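Local coordinates for putative uncharacterized protein gbs0355 (Streptococcus agalactiae, PDB 3OKZ) that is of unknown function but, as a LytR/CpsA/Psr family member, probably takes part in building the cell envelope, this chain being the part that holds the family region, at residues Gln118-Val121 with Asp122-Ala126; His158-Gly162 with Glu163-Val167; Gln260-Lys264 with Lys265-Ala269. All coordinates share one frame; numbering follows the deposited sequence.

Interaction 1 of 3, residues Gln118-Val121 with Asp122-Ala126; sequences QGLV and DLVNA
Q118 lays the end of its side chain against the carboxylate of D122, one turn further along helix 117-126, and the pair illustrates how an i, i+4 spacing lets a side-chain bond run beside a backbone one. In the main chain, D122 N donates to Q118 O at 2.6 Å. Outside it, Q118 NE2 reaches D122 OD2 over 3.2 Å, meeting the oxygen from above the carboxylate plane rather than within it, at a bent N-H...O angle of 149°. Two torsions place the amide there: CG of Q118 lies anti to the backbone N (chi1 -173°), which puts it 3.4 Å from D122 OD1, and the bend at chi2 (70°) then carries the amide to OD2.

On another face of the helix the contact is apolar. L120 CD1 touches V124 CG2 at 4.3 Å, and the backbone bond from V124 N to L120 O joins the same two residues. V124 goes on to meet V189 and V193 of helix 178-200 and A165 of helix 162-168, while V121 packs on E163 and L166 of the latter. V121 and N125 run side by side, pointing the same way, with V121 CG1 4.0 Å from N125 ND2; the amide oxygen of N125 has its polar partner in G162.

The chemistry therefore changes round the helix. The bent, out-of-plane bond of Q118 and D122 is probably a modest addition to the backbone ladder on an exposed face, whereas V121, L123 and V124 belong to the side that packs against other helices.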
loop_
_atom_site.group_PDB
_atom_site.type_symbol
_atom_site.label_atom_id
_atom_site.label_comp_id
_atom_site.label_asym_id
_atom_site.label_seq_id
_atom_site.Cartn_x
_atom_site.Cartn_y
_atom_site.Cartn_z
ATOM N N GLN A 118 5.658 -6.017 -12.781
ATOM C CA GLN A 118 5.822 -7.358 -13.329
ATOM C C GLN A 118 5.476 -8.317 -12.218
ATOM O O GLN A 118 4.762 -9.297 -12.428
ATOM C CB GLN A 118 7.260 -7.617 -13.773
ATOM C CG GLN A 118 7.426 -8.939 -14.511
ATOM C CD GLN A 118 6.780 -8.928 -15.891
ATOM O OE1 GLN A 118 7.215 -8.186 -16.779
ATOM N NE2 GLN A 118 5.735 -9.744 -16.079
ATOM N N GLY A 119 5.987 -8.010 -11.031
ATOM C CA GLY A 119 5.747 -8.834 -9.865
ATOM C C GLY A 119 4.274 -9.059 -9.627
ATOM O O GLY A 119 3.856 -10.182 -9.374
ATOM N N LEU A 120 3.480 -7.994 -9.696
ATOM C CA LEU A 120 2.049 -8.142 -9.493
ATOM C C LEU A 120 1.528 -9.060 -10.576
ATOM O O LEU A 120 0.901 -10.074 -10.288
ATOM C CB LEU A 120 1.318 -6.799 -9.588
ATOM C CG LEU A 120 -0.208 -6.985 -9.485
ATOM C CD1 LEU A 120 -0.528 -7.559 -8.092
ATOM C CD2 LEU A 120 -0.960 -5.666 -9.731
ATOM N N VAL A 121 1.805 -8.696 -11.826
ATOM C CA VAL A 121 1.370 -9.484 -12.973
ATOM C C VAL A 121 1.742 -10.950 -12.818
ATOM O O VAL A 121 0.891 -11.827 -12.947
ATOM C CB VAL A 121 1.953 -8.908 -14.297
ATOM C CG1 VAL A 121 1.984 -9.976 -15.389
ATOM C CG2 VAL A 121 1.083 -7.738 -14.768
ATOM N N ASP A 122 3.011 -11.218 -12.545
ATOM C CA ASP A 122 3.465 -12.597 -12.353
ATOM C C ASP A 122 2.743 -13.260 -11.182
ATOM O O ASP A 122 2.280 -14.393 -11.281
ATOM C CB ASP A 122 4.973 -12.627 -12.092
ATOM C CG ASP A 122 5.781 -12.337 -13.335
ATOM O OD1 ASP A 122 6.991 -12.045 -13.204
ATOM O OD2 ASP A 122 5.204 -12.412 -14.444
ATOM N N LEU A 123 2.648 -12.536 -10.075
ATOM C CA LEU A 123 2.006 -13.047 -8.870
ATOM C C LEU A 123 0.588 -13.537 -9.142
ATOM O O LEU A 123 0.221 -14.647 -8.759
ATOM C CB LEU A 123 2.000 -11.964 -7.792
ATOM C CG LEU A 123 1.605 -12.407 -6.385
ATOM C CD1 LEU A 123 2.334 -13.703 -5.996
ATOM C CD2 LEU A 123 1.910 -11.251 -5.420
ATOM N N VAL A 124 -0.211 -12.715 -9.802
ATOM C CA VAL A 124 -1.562 -13.122 -10.127
ATOM C C VAL A 124 -1.512 -14.397 -10.970
ATOM O O VAL A 124 -2.160 -15.389 -10.644
ATOM C CB VAL A 124 -2.304 -12.013 -10.905
ATOM C CG1 VAL A 124 -3.602 -12.553 -11.482
ATOM C CG2 VAL A 124 -2.576 -10.831 -9.981
ATOM N N ASN A 125 -0.724 -14.380 -12.039
ATOM C CA ASN A 125 -0.626 -15.544 -12.911
ATOM C C ASN A 125 -0.125 -16.789 -12.184
ATOM O O ASN A 125 -0.553 -17.901 -12.480
ATOM C CB ASN A 125 0.274 -15.249 -14.118
ATOM C CG ASN A 125 -0.415 -14.359 -15.181
ATOM O OD1 ASN A 125 -1.640 -14.398 -15.357
ATOM N ND2 ASN A 125 0.381 -13.582 -15.908
ATOM N N ALA A 126 0.760 -16.604 -11.212
ATOM C CA ALA A 126 1.301 -17.737 -10.473
ATOM C C ALA A 126 0.241 -18.527 -9.713
ATOM O O ALA A 126 0.405 -19.723 -9.503
ATOM C CB ALA A 126 2.364 -17.274 -9.523
#

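Interaction 2 of 3, residues His158-Gly162 with Glu163-Val167; sequences HKING and EQALV
A chi1 of 67° swings CG of N161 between its backbone N and carbonyl carbon, bringing the amide to the first turn of helix 162-168, while Q164, with CG beside its own backbone N (chi1 -57°) and the chain extended beyond it, reaches back toward the strand. The two side chains cross at about a right angle, but the detailed fit of this pair is doubtful. N161 stands at the N-cap position; the orientation of the Q164 amide is unsure, and its polar contacts remain uncertain.

The backbone is clearer. A165 N donates to N161 O at 2.7 Å, and L166 N to G162 O at 2.8 Å, the first rungs of the helix. Alongside them I160 points toward the helix: its CB lies 3.5 Å from Q164 CB, and its CD1 comes 4.0 Å from A165 CB.

The turn thus joins strand 156-160 to helix 162-168, their local axes at 103°. I160 also packs on I130 and V132 of the partner strand 130-134, A165 and E163 touch V124 and V121 of helix 117-126, and L166 meets M117 at the start of that helix.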
loop_
_atom_site.group_PDB
_atom_site.type_symbol
_atom_site.label_atom_id
_atom_site.label_comp_id
_atom_site.label_asym_id
_atom_site.label_seq_id
_atom_site.Cartn_x
_atom_site.Cartn_y
_atom_site.Cartn_z
ATOM N N HIS A 158 -15.196 -12.439 -14.617
ATOM C CA HIS A 158 -14.242 -13.187 -15.422
ATOM C C HIS A 158 -13.000 -13.519 -14.618
ATOM O O HIS A 158 -12.659 -12.824 -13.652
ATOM C CB HIS A 158 -13.765 -12.388 -16.634
ATOM C CG HIS A 158 -14.855 -11.719 -17.404
ATOM N ND1 HIS A 158 -15.558 -10.642 -16.910
ATOM C CD2 HIS A 158 -15.346 -11.957 -18.639
ATOM C CE1 HIS A 158 -16.435 -10.244 -17.810
ATOM N NE2 HIS A 158 -16.328 -11.025 -18.869
ATOM N N LYS A 159 -12.331 -14.593 -15.023
ATOM C CA LYS A 159 -11.085 -14.968 -14.394
ATOM C C LYS A 159 -10.081 -14.223 -15.261
ATOM O O LYS A 159 -9.942 -14.515 -16.449
ATOM C CB LYS A 159 -10.834 -16.477 -14.490
ATOM C CG LYS A 159 -9.350 -16.850 -14.294
ATOM C CD LYS A 159 -9.109 -18.348 -14.340
ATOM C CE LYS A 159 -9.714 -19.033 -13.129
ATOM N NZ LYS A 159 -9.124 -18.499 -11.871
ATOM N N ILE A 160 -9.402 -13.243 -14.690
ATOM C CA ILE A 160 -8.447 -12.503 -15.482
ATOM C C ILE A 160 -7.015 -12.953 -15.189
ATOM O O ILE A 160 -6.783 -13.739 -14.270
ATOM C CB ILE A 160 -8.591 -10.998 -15.222
ATOM C CG1 ILE A 160 -8.383 -10.704 -13.741
ATOM C CG2 ILE A 160 -9.974 -10.526 -15.663
ATOM C CD1 ILE A 160 -8.352 -9.226 -13.421
ATOM N N ASN A 161 -6.062 -12.472 -15.987
ATOM C CA ASN A 161 -4.658 -12.806 -15.791
ATOM C C ASN A 161 -3.914 -11.630 -15.149
ATOM O O ASN A 161 -4.512 -10.614 -14.791
ATOM C CB ASN A 161 -3.982 -13.152 -17.123
ATOM C CG ASN A 161 -3.889 -11.955 -18.066
ATOM O OD1 ASN A 161 -4.798 -11.698 -18.846
ATOM N ND2 ASN A 161 -2.787 -11.218 -17.986
ATOM N N GLY A 162 -2.604 -11.792 -15.002
ATOM C CA GLY A 162 -1.774 -10.752 -14.423
ATOM C C GLY A 162 -1.912 -9.433 -15.148
ATOM O O GLY A 162 -2.232 -8.427 -14.533
ATOM N N GLU A 163 -1.687 -9.446 -16.458
ATOM C CA GLU A 163 -1.781 -8.242 -17.295
ATOM C C GLU A 163 -3.117 -7.520 -17.087
ATOM O O GLU A 163 -3.157 -6.310 -16.874
ATOM C CB GLU A 163 -1.618 -8.626 -18.772
ATOM C CG GLU A 163 -0.588 -7.816 -19.567
ATOM C CD GLU A 163 0.852 -7.994 -19.086
ATOM O OE1 GLU A 163 1.365 -7.105 -18.369
ATOM O OE2 GLU A 163 1.478 -9.021 -19.432
ATOM N N GLN A 164 -4.209 -8.274 -17.150
ATOM C CA GLN A 164 -5.545 -7.719 -16.942
ATOM C C GLN A 164 -5.648 -7.189 -15.531
ATOM O O GLN A 164 -6.100 -6.074 -15.306
ATOM C CB GLN A 164 -6.617 -8.795 -17.117
ATOM C CG GLN A 164 -6.606 -9.500 -18.448
ATOM C CD GLN A 164 -7.803 -10.404 -18.603
ATOM O OE1 GLN A 164 -8.855 -9.980 -19.079
ATOM N NE2 GLN A 164 -7.661 -11.656 -18.178
ATOM N N ALA A 165 -5.237 -8.016 -14.580
ATOM C CA ALA A 165 -5.269 -7.641 -13.174
ATOM C C ALA A 165 -4.601 -6.284 -12.948
ATOM O O ALA A 165 -5.094 -5.460 -12.170
ATOM C CB ALA A 165 -4.580 -8.719 -12.332
ATOM N N LEU A 166 -3.481 -6.055 -13.628
ATOM C CA LEU A 166 -2.775 -4.787 -13.504
ATOM C C LEU A 166 -3.711 -3.659 -13.948
ATOM O O LEU A 166 -3.895 -2.678 -13.222
ATOM C CB LEU A 166 -1.508 -4.795 -14.363
ATOM C CG LEU A 166 -0.735 -3.477 -14.486
ATOM C CD1 LEU A 166 -0.368 -2.970 -13.113
ATOM C CD2 LEU A 166 0.519 -3.685 -15.311
ATOM N N VAL A 167 -4.310 -3.818 -15.130
ATOM C CA VAL A 167 -5.230 -2.822 -15.675
ATOM C C VAL A 167 -6.413 -2.590 -14.730
ATOM O O VAL A 167 -6.850 -1.453 -14.536
ATOM C CB VAL A 167 -5.757 -3.248 -17.081
ATOM C CG1 VAL A 167 -6.713 -2.183 -17.636
ATOM C CG2 VAL A 167 -4.581 -3.429 -18.048
#

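Interaction 3 of 3, residues Gln260-Lys264 with Lys265-Ala269; sequences QILTK and KHLLA
L262 and L267 meet through single methyl groups, CD1 of the first lying 4.2 Å from CD2 of the second as the side chains pass at a slant. L262 keeps CG beside its backbone N (chi1 -55°) and directs CD1 toward L267; L267 holds CG anti to its backbone N (chi1 177°), and a chi2 near 48° then brings CD2 toward L262. Both leucines are buried, and L267 also touches T288.

T263 occupies the N-cap position, yet its hydroxyl makes no capping bond. Its OG1 sits between backbone N and carbonyl carbon and rests 3.5 Å from H266 CB, the threonine and histidine side chains crossing at roughly a right angle. The backbone bonds of the helix begin at T263 O, which receives L267 N at 3.1 Å and, weakly, H266 N at 3.4 Å, while L268 N donates to K264 O at 3.2 Å. At the same end the carboxylate of E294 takes the N-H of K264 through OE2, and K264 stretches its chain fully beyond CG to form a salt bridge with D295.

As a worked case of a helix beginning without a side-chain cap from its N-cap residue, the contact pairs carbonyl-based bonding with an apolar leucine contact. The acidic E294, bonded at the first turn, would probably be favoured there by the helix dipole, and D295 probably offsets the charge of K264.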
loop_
_atom_site.group_PDB
_atom_site.type_symbol
_atom_site.label_atom_id
_atom_site.label_comp_id
_atom_site.label_asym_id
_atom_site.label_seq_id
_atom_site.Cartn_x
_atom_site.Cartn_y
_atom_site.Cartn_z
ATOM N N GLN A 260 -5.485 16.323 -1.032
ATOM C CA GLN A 260 -6.342 15.650 -0.067
ATOM C C GLN A 260 -5.821 16.104 1.298
ATOM O O GLN A 260 -4.654 15.859 1.638
ATOM C CB GLN A 260 -6.186 14.131 -0.173
ATOM C CG GLN A 260 -6.501 13.519 -1.525
ATOM C CD GLN A 260 -7.984 13.465 -1.814
ATOM O OE1 GLN A 260 -8.783 13.126 -0.943
ATOM N NE2 GLN A 260 -8.359 13.784 -3.049
ATOM N N ILE A 261 -6.668 16.768 2.074
ATOM C CA ILE A 261 -6.258 17.239 3.394
ATOM C C ILE A 261 -7.053 16.543 4.493
ATOM O O ILE A 261 -8.267 16.704 4.602
ATOM C CB ILE A 261 -6.422 18.770 3.503
ATOM C CG1 ILE A 261 -5.596 19.432 2.397
ATOM C CG2 ILE A 261 -6.000 19.253 4.881
ATOM C CD1 ILE A 261 -5.307 20.888 2.610
ATOM N N LEU A 262 -6.340 15.765 5.299
ATOM C CA LEU A 262 -6.918 14.994 6.397
ATOM C C LEU A 262 -7.328 15.849 7.589
ATOM O O LEU A 262 -6.704 16.864 7.870
ATOM C CB LEU A 262 -5.898 13.956 6.870
ATOM C CG LEU A 262 -5.366 13.021 5.791
ATOM C CD1 LEU A 262 -4.190 12.243 6.305
ATOM C CD2 LEU A 262 -6.470 12.085 5.358
ATOM N N THR A 263 -8.381 15.438 8.282
ATOM C CA THR A 263 -8.820 16.162 9.467
ATOM C C THR A 263 -8.195 15.529 10.693
ATOM O O THR A 263 -7.840 14.345 10.674
ATOM C CB THR A 263 -10.342 16.112 9.669
ATOM O OG1 THR A 263 -10.866 14.864 9.190
ATOM C CG2 THR A 263 -10.990 17.270 8.964
ATOM N N LYS A 264 -8.072 16.318 11.761
ATOM C CA LYS A 264 -7.503 15.831 13.008
ATOM C C LYS A 264 -8.325 14.666 13.558
ATOM O O LYS A 264 -7.786 13.590 13.832
ATOM C CB LYS A 264 -7.444 16.954 14.047
ATOM C CG LYS A 264 -6.380 18.027 13.785
ATOM C CD LYS A 264 -6.361 19.100 14.888
ATOM C CE LYS A 264 -5.328 20.198 14.621
ATOM N NZ LYS A 264 -5.408 21.315 15.613
ATOM N N LYS A 265 -9.628 14.880 13.700
ATOM C CA LYS A 265 -10.528 13.866 14.237
ATOM C C LYS A 265 -10.361 12.498 13.579
ATOM O O LYS A 265 -10.426 11.466 14.246
ATOM C CB LYS A 265 -11.978 14.319 14.058
ATOM C CG LYS A 265 -13.006 13.555 14.884
ATOM C CD LYS A 265 -13.123 14.129 16.299
ATOM C CE LYS A 265 -14.293 13.516 17.070
ATOM N NZ LYS A 265 -14.530 14.194 18.380
ATOM N N HIS A 266 -10.139 12.500 12.269
ATOM C CA HIS A 266 -10.013 11.265 11.499
ATOM C C HIS A 266 -8.667 10.564 11.616
ATOM O O HIS A 266 -8.597 9.405 12.020
ATOM C CB HIS A 266 -10.289 11.551 10.024
ATOM C CG HIS A 266 -10.446 10.322 9.185
ATOM N ND1 HIS A 266 -9.775 10.142 7.994
ATOM C CD2 HIS A 266 -11.232 9.229 9.343
ATOM C CE1 HIS A 266 -10.143 8.995 7.452
ATOM N NE2 HIS A 266 -11.027 8.421 8.250
ATOM N N LEU A 267 -7.602 11.267 11.245
ATOM C CA LEU A 267 -6.271 10.689 11.284
ATOM C C LEU A 267 -5.919 10.068 12.627
ATOM O O LEU A 267 -5.234 9.052 12.675
ATOM C CB LEU A 267 -5.221 11.734 10.882
ATOM C CG LEU A 267 -3.749 11.309 10.931
ATOM C CD1 LEU A 267 -3.555 9.978 10.251
ATOM C CD2 LEU A 267 -2.901 12.361 10.271
ATOM N N LEU A 268 -6.385 10.662 13.719
ATOM C CA LEU A 268 -6.095 10.105 15.038
ATOM C C LEU A 268 -6.758 8.728 15.110
ATOM O O LEU A 268 -6.082 7.708 15.222
ATOM C CB LEU A 268 -6.640 11.030 16.136
ATOM C CG LEU A 268 -6.243 10.854 17.611
ATOM C CD1 LEU A 268 -6.960 9.672 18.218
ATOM C CD2 LEU A 268 -4.741 10.693 17.717
ATOM N N ALA A 269 -8.083 8.713 15.020
ATOM C CA ALA A 269 -8.857 7.480 15.062
ATOM C C ALA A 269 -8.211 6.333 14.280
ATOM O O ALA A 269 -8.103 5.206 14.772
ATOM C CB ALA A 269 -10.248 7.736 14.518
#

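Along the chain the three contacts come in series, and each shows a helix being started or continued by short-range bonding. Interactions 1 and 2 are neighbours, their centres about 9 Å apart, and both belong to the LytR/CpsA/Psr region: helices 117-126 and 162-168 pack on each other, V121 touching E163 and L166, and N125 OD1 accepts a probable hydrogen bond from G162 N at 2.8 Å. Interaction 3 lies on the opposite side of the chain's centre, about 34 Å from either in centre-to-centre distance, where strand 258-261, an outermost strand of the seven-stranded mixed sheet, leads into helix 264-277. Two contacts thus adjoin, and the third belongs to the far edge of the sheet.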